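Local coordinates for hypothetical protein SPy0176 (Streptococcus pyogenes serotype M1, PDB 2OQT) that probably acts as the EIIA component of a phosphoenolpyruvate-dependent sugar phosphotransferase system, passing a phosphoryl group on toward ascorbate uptake, at residues Q32-S37 against R78-L83; M65-A70 against L102-T107. All blocks are in the same frame, centred on the assembly; numbering follows the deposited sequence.

Contact 1: Q32-S37 against R78-L83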
loop_
_atom_site.group_PDB
_atom_site.type_symbol
_atom_site.label_atom_id
_atom_site.label_comp_id
_atom_site.label_asym_id
_atom_site.label_seq_id
_atom_site.Cartn_x
_atom_site.Cartn_y
_atom_site.Cartn_z
ATOM N N GLN A 32 -0.961 -9.038 -3.376
ATOM C CA GLN A 32 -0.434 -9.963 -4.372
ATOM C C GLN A 32 1.021 -9.677 -4.726
ATOM O O GLN A 32 1.873 -10.540 -4.559
ATOM C CB GLN A 32 -1.333 -9.971 -5.612
ATOM C CG GLN A 32 -0.961 -11.012 -6.637
ATOM C CD GLN A 32 -0.652 -12.334 -5.995
ATOM O OE1 GLN A 32 -1.526 -12.959 -5.381
ATOM N NE2 GLN A 32 0.616 -12.767 -6.104
ATOM N N PRO A 33 1.344 -8.454 -5.147
ATOM C CA PRO A 33 2.745 -8.216 -5.569
ATOM C C PRO A 33 3.807 -8.582 -4.519
ATOM O O PRO A 33 5.016 -8.558 -4.828
ATOM C CB PRO A 33 2.785 -6.707 -5.825
ATOM C CG PRO A 33 1.411 -6.337 -6.126
ATOM C CD PRO A 33 0.537 -7.229 -5.252
ATOM N N LEU A 34 3.363 -8.907 -3.298
ATOM C CA LEU A 34 4.263 -9.180 -2.179
ATOM C C LEU A 34 4.333 -10.648 -1.912
ATOM O O LEU A 34 5.200 -11.151 -1.192
ATOM C CB LEU A 34 3.758 -8.475 -0.948
ATOM C CG LEU A 34 4.564 -7.255 -0.538
ATOM C CD1 LEU A 34 5.149 -6.514 -1.711
ATOM C CD2 LEU A 34 3.771 -6.371 0.425
ATOM N N ILE A 35 3.337 -11.325 -2.438
ATOM C CA ILE A 35 3.345 -12.758 -2.517
ATOM C C ILE A 35 4.161 -13.128 -3.759
ATOM O O ILE A 35 5.037 -13.914 -3.658
ATOM C CB ILE A 35 1.911 -13.315 -2.564
ATOM C CG1 ILE A 35 1.288 -13.135 -1.173
ATOM C CG2 ILE A 35 1.967 -14.806 -2.978
ATOM C CD1 ILE A 35 -0.231 -13.005 -1.132
ATOM N N ASP A 36 3.896 -12.491 -4.901
ATOM C CA ASP A 36 4.814 -12.538 -6.054
ATOM C C ASP A 36 6.312 -12.445 -5.712
ATOM O O ASP A 36 7.109 -13.168 -6.296
ATOM C CB ASP A 36 4.470 -11.475 -7.120
ATOM C CG ASP A 36 3.075 -11.703 -7.787
ATOM O OD1 ASP A 36 2.575 -12.870 -7.843
ATOM O OD2 ASP A 36 2.487 -10.695 -8.259
ATOM N N SER A 37 6.714 -11.558 -4.801
ATOM C CA SER A 37 8.129 -11.354 -4.556
ATOM C C SER A 37 8.603 -12.221 -3.384
ATOM O O SER A 37 9.735 -12.090 -2.896
ATOM C CB SER A 37 8.399 -9.880 -4.318
ATOM O OG SER A 37 7.748 -9.377 -3.141
ATOM N N ARG A 78 9.777 -10.777 5.469
ATOM C CA ARG A 78 10.640 -9.691 5.072
ATOM C C ARG A 78 9.858 -8.380 4.988
ATOM O O ARG A 78 8.728 -8.336 4.428
ATOM C CB ARG A 78 11.215 -10.030 3.694
ATOM C CG ARG A 78 12.073 -8.953 3.033
ATOM C CD ARG A 78 12.773 -9.517 1.790
ATOM N NE ARG A 78 11.997 -9.442 0.539
ATOM C CZ ARG A 78 11.597 -10.503 -0.178
ATOM N NH1 ARG A 78 11.834 -11.740 0.254
ATOM N NH2 ARG A 78 10.925 -10.324 -1.325
ATOM N N ASN A 79 10.459 -7.311 5.537
ATOM C CA ASN A 79 9.908 -5.959 5.359
ATOM C C ASN A 79 9.851 -5.562 3.878
ATOM O O ASN A 79 10.816 -5.775 3.086
ATOM C CB ASN A 79 10.646 -4.909 6.181
ATOM C CG ASN A 79 10.753 -5.260 7.678
ATOM O OD1 ASN A 79 11.688 -4.811 8.321
ATOM N ND2 ASN A 79 9.835 -6.073 8.222
ATOM N N ALA A 80 8.699 -5.011 3.506
ATOM C CA ALA A 80 8.366 -4.762 2.105
ATOM C C ALA A 80 7.261 -3.753 2.060
ATOM O O ALA A 80 6.531 -3.566 3.049
ATOM C CB ALA A 80 7.904 -6.044 1.431
ATOM N N PHE A 81 7.200 -3.076 0.919
ATOM C CA PHE A 81 6.108 -2.234 0.521
ATOM C C PHE A 81 5.676 -2.740 -0.838
ATOM O O PHE A 81 6.504 -3.247 -1.614
ATOM C CB PHE A 81 6.522 -0.784 0.323
ATOM C CG PHE A 81 6.797 -0.011 1.602
ATOM C CD1 PHE A 81 5.746 0.365 2.463
ATOM C CD2 PHE A 81 8.111 0.409 1.912
ATOM C CE1 PHE A 81 6.016 1.125 3.641
ATOM C CE2 PHE A 81 8.395 1.158 3.072
ATOM C CZ PHE A 81 7.338 1.522 3.940
ATOM N N ALA A 82 4.384 -2.550 -1.115
ATOM C CA ALA A 82 3.812 -2.726 -2.424
ATOM C C ALA A 82 3.034 -1.446 -2.750
ATOM O O ALA A 82 2.774 -0.646 -1.849
ATOM C CB ALA A 82 2.939 -3.988 -2.470
ATOM N N LEU A 83 2.717 -1.217 -4.032
ATOM C CA LEU A 83 1.954 -0.018 -4.466
ATOM C C LEU A 83 1.118 -0.288 -5.686
ATOM O O LEU A 83 1.637 -0.560 -6.786
ATOM C CB LEU A 83 2.850 1.196 -4.700
ATOM C CG LEU A 83 2.345 2.547 -5.244
ATOM C CD1 LEU A 83 0.905 2.766 -5.061
ATOM C CD2 LEU A 83 3.079 3.703 -4.554
#
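Leu34 presses its branched end onto the methyls of Ala80 and Ala82. CD1 comes closest, 3.4 Å from CB of Ala82, a tight approach, while CD2 stands 3.8 Å from the same CB, so that both branches bear on the one methyl. Leu34 CG lies 4.1 Å from CB of Ala80. Beside it Pro33 turns CB to CB of Ala82, and the two CA atoms are just 6.4 Å apart: alanine suits a strand face that a helix must approach this closely. Proline has no N-H to give the turn before, in keeping with the kink there. Phe81, alternating between the alanines, faces helices 4-10 and 111-124 instead.

Toward the edge the partners turn polar. The Arg78 chain runs extended to CD and bends at chi3 (87°), which sets NE; its NH2 lies 2.6 Å from O of Ser37, in the guanidinium plane but well above the plane of the carbonyl. Asn11 OD1 accepts from the same NH2 and is also hydrogen-bonded to Ser37 OG. Arginine, long and many-handed, thus meets a backbone carbonyl whose partial negative charge would probably welcome a cation, while the alanine-lined interior is made chiefly by apolar side chains fitting closely.

Contact 2: M65-A70 against L102-T107; sequences MAMPHA and LTLAAT
Met67 and Leu104 meet through the ends of their side chains. In Leu104, CG stands anti to the backbone N (chi1 173°); in Met67, a selenomethionine, the last torsion is nearly eclipsed (chi3 -23°) and folds CE back to 3.4 Å from CD1 of Leu104. The two chains run side by side and point the same way, against helix 111-124, where Ile117 and His112 respectively receive them. The unbranched chain of methionine lets its end turn along a neighbouring leucine, though this torsion is away from its usual values.

Alongside, the backbones pair as parallel strands. Leu102 N donates to O of Ala66 at 2.8 Å, and two residues on Leu104 N donates to O of Pro68 at 3.1 Å, the straighter bond. Between these rungs Pro68 has no N-H to give back to Leu102, and its ring sits against the neighbouring strand instead, CD 3.4 Å from N of Thr103. The side chains of Pro68 and Thr103 cross at about a right angle, with OG1 of Thr103 3.9 Å from CG of Pro68; that hydroxyl makes a weak hydrogen bond to Ala30 O.

The Met-Pro-His run leaving strand 64-66 matches the signature of type 2 EIIA domains, in which the histidine carries the phosphoryl group, so His69 is probably the phosphorylation site. Its CB rests 3.3 Å from O of Leu104, while its ring has Met67 O at the edge and in plane. His112 meets that ring with planes about 40° apart, and Tyr58 adds an edge-to-face contact. Leu104 O in turn accepts from Tyr44 OH, a hydroxyl also hydrogen-bonded to Ala70 N, which ties the chain just past His69 to the strand beside it.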
loop_
_atom_site.group_PDB
_atom_site.type_symbol
_atom_site.label_atom_id
_atom_site.label_comp_id
_atom_site.label_asym_id
_atom_site.label_seq_id
_atom_site.Cartn_x
_atom_site.Cartn_y
_atom_site.Cartn_z
HETATM N N MSE A 65 -6.558 6.863 -0.367
HETATM C CA MSE A 65 -5.475 5.886 -0.156
HETATM C C MSE A 65 -5.724 4.987 1.039
HETATM O O MSE A 65 -6.275 5.444 2.046
HETATM C CB MSE A 65 -4.107 6.561 0.016
HETATM C CG MSE A 65 -3.897 7.238 1.369
HETATM SE SE MSE A 65 -3.017 6.212 2.854
HETATM C CE MSE A 65 -4.535 5.590 3.844
ATOM N N ALA A 66 -5.333 3.715 0.905
ATOM C CA ALA A 66 -5.204 2.792 2.042
ATOM C C ALA A 66 -3.771 2.315 2.097
ATOM O O ALA A 66 -3.152 2.145 1.077
ATOM C CB ALA A 66 -6.118 1.636 1.895
HETATM N N MSE A 67 -3.247 2.108 3.292
HETATM C CA MSE A 67 -1.991 1.396 3.465
HETATM C C MSE A 67 -2.220 0.090 4.234
HETATM O O MSE A 67 -1.930 -0.021 5.424
HETATM C CB MSE A 67 -0.960 2.279 4.144
HETATM C CG MSE A 67 -1.620 3.157 5.147
HETATM SE SE MSE A 67 -0.414 3.955 6.409
HETATM C CE MSE A 67 1.097 2.629 6.278
ATOM N N PRO A 68 -2.713 -0.930 3.517
ATOM C CA PRO A 68 -3.198 -2.186 4.119
ATOM C C PRO A 68 -2.109 -2.897 4.853
ATOM O O PRO A 68 -1.029 -3.024 4.326
ATOM C CB PRO A 68 -3.644 -3.001 2.910
ATOM C CG PRO A 68 -3.871 -2.002 1.863
ATOM C CD PRO A 68 -2.845 -0.951 2.053
ATOM N N HIS A 69 -2.389 -3.347 6.069
ATOM C CA HIS A 69 -1.418 -4.072 6.872
ATOM C C HIS A 69 -2.174 -4.723 8.023
ATOM O O HIS A 69 -3.312 -4.337 8.316
ATOM C CB HIS A 69 -0.282 -3.162 7.380
ATOM C CG HIS A 69 -0.730 -2.144 8.391
ATOM N ND1 HIS A 69 -0.555 -2.320 9.748
ATOM C CD2 HIS A 69 -1.407 -0.974 8.248
ATOM C CE1 HIS A 69 -1.072 -1.290 10.391
ATOM N NE2 HIS A 69 -1.609 -0.469 9.505
ATOM N N ALA A 70 -1.545 -5.735 8.635
ATOM C CA ALA A 70 -2.036 -6.376 9.871
ATOM C C ALA A 70 -0.963 -6.403 10.964
ATOM O O ALA A 70 0.194 -5.993 10.756
ATOM C CB ALA A 70 -2.548 -7.792 9.594
ATOM N N LEU A 102 -1.204 1.412 -0.737
ATOM C CA LEU A 102 0.161 1.139 -0.316
ATOM C C LEU A 102 0.248 0.143 0.853
ATOM O O LEU A 102 0.353 0.518 2.014
ATOM C CB LEU A 102 0.860 2.436 0.073
ATOM C CG LEU A 102 2.294 2.499 -0.436
ATOM C CD1 LEU A 102 2.667 3.937 -0.738
ATOM C CD2 LEU A 102 3.245 1.879 0.539
ATOM N N THR A 103 0.201 -1.132 0.520
ATOM C CA THR A 103 0.551 -2.214 1.420
ATOM C C THR A 103 1.894 -2.126 2.100
ATOM O O THR A 103 2.925 -1.858 1.483
ATOM C CB THR A 103 0.495 -3.487 0.641
ATOM O OG1 THR A 103 -0.752 -3.436 -0.033
ATOM C CG2 THR A 103 0.556 -4.712 1.556
ATOM N N LEU A 104 1.859 -2.450 3.372
ATOM C CA LEU A 104 3.019 -2.385 4.214
ATOM C C LEU A 104 3.169 -3.708 4.920
ATOM O O LEU A 104 2.212 -4.174 5.500
ATOM C CB LEU A 104 2.739 -1.314 5.257
ATOM C CG LEU A 104 3.671 -1.063 6.420
ATOM C CD1 LEU A 104 2.932 -0.078 7.297
ATOM C CD2 LEU A 104 3.904 -2.262 7.195
ATOM N N ALA A 105 4.342 -4.327 4.877
ATOM C CA ALA A 105 4.569 -5.542 5.685
ATOM C C ALA A 105 5.806 -5.441 6.543
ATOM O O ALA A 105 6.887 -4.983 6.098
ATOM C CB ALA A 105 4.608 -6.823 4.813
ATOM N N ALA A 106 5.665 -5.889 7.775
ATOM C CA ALA A 106 6.771 -5.790 8.697
ATOM C C ALA A 106 6.826 -6.959 9.632
ATOM O O ALA A 106 5.791 -7.462 10.072
ATOM C CB ALA A 106 6.693 -4.459 9.504
ATOM N N THR A 107 8.055 -7.351 9.948
ATOM C CA THR A 107 8.348 -8.333 10.987
ATOM C C THR A 107 8.439 -7.699 12.404
ATOM O O THR A 107 8.380 -8.428 13.396
ATOM C CB THR A 107 9.663 -9.033 10.705
ATOM O OG1 THR A 107 10.722 -8.142 11.032
ATOM C CG2 THR A 107 9.811 -9.448 9.224
#

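Overall arrangement
Contacts 1 and 2 have centres 10 Å apart and share one mixed sheet, in which strand 97-105 lies between its antiparallel neighbour 80-86 and its parallel neighbour 64-66. The segments join directly through probable backbone hydrogen bonds, Ala80 O to Ala105 N at 3.0 Å and Ala82 N to Thr103 O at 3.1 Å. Thr103 is one side-chain link, since it packs on Pro68 within contact 2 yet also touches Ala82 and Leu34 of contact 1. Contact 2 holds the probable phosphorylation site, His69, near His112; contact 1 seats the last turns of helix 23-36 on strand 80-86, one strand further across the sheet from strand 64-66.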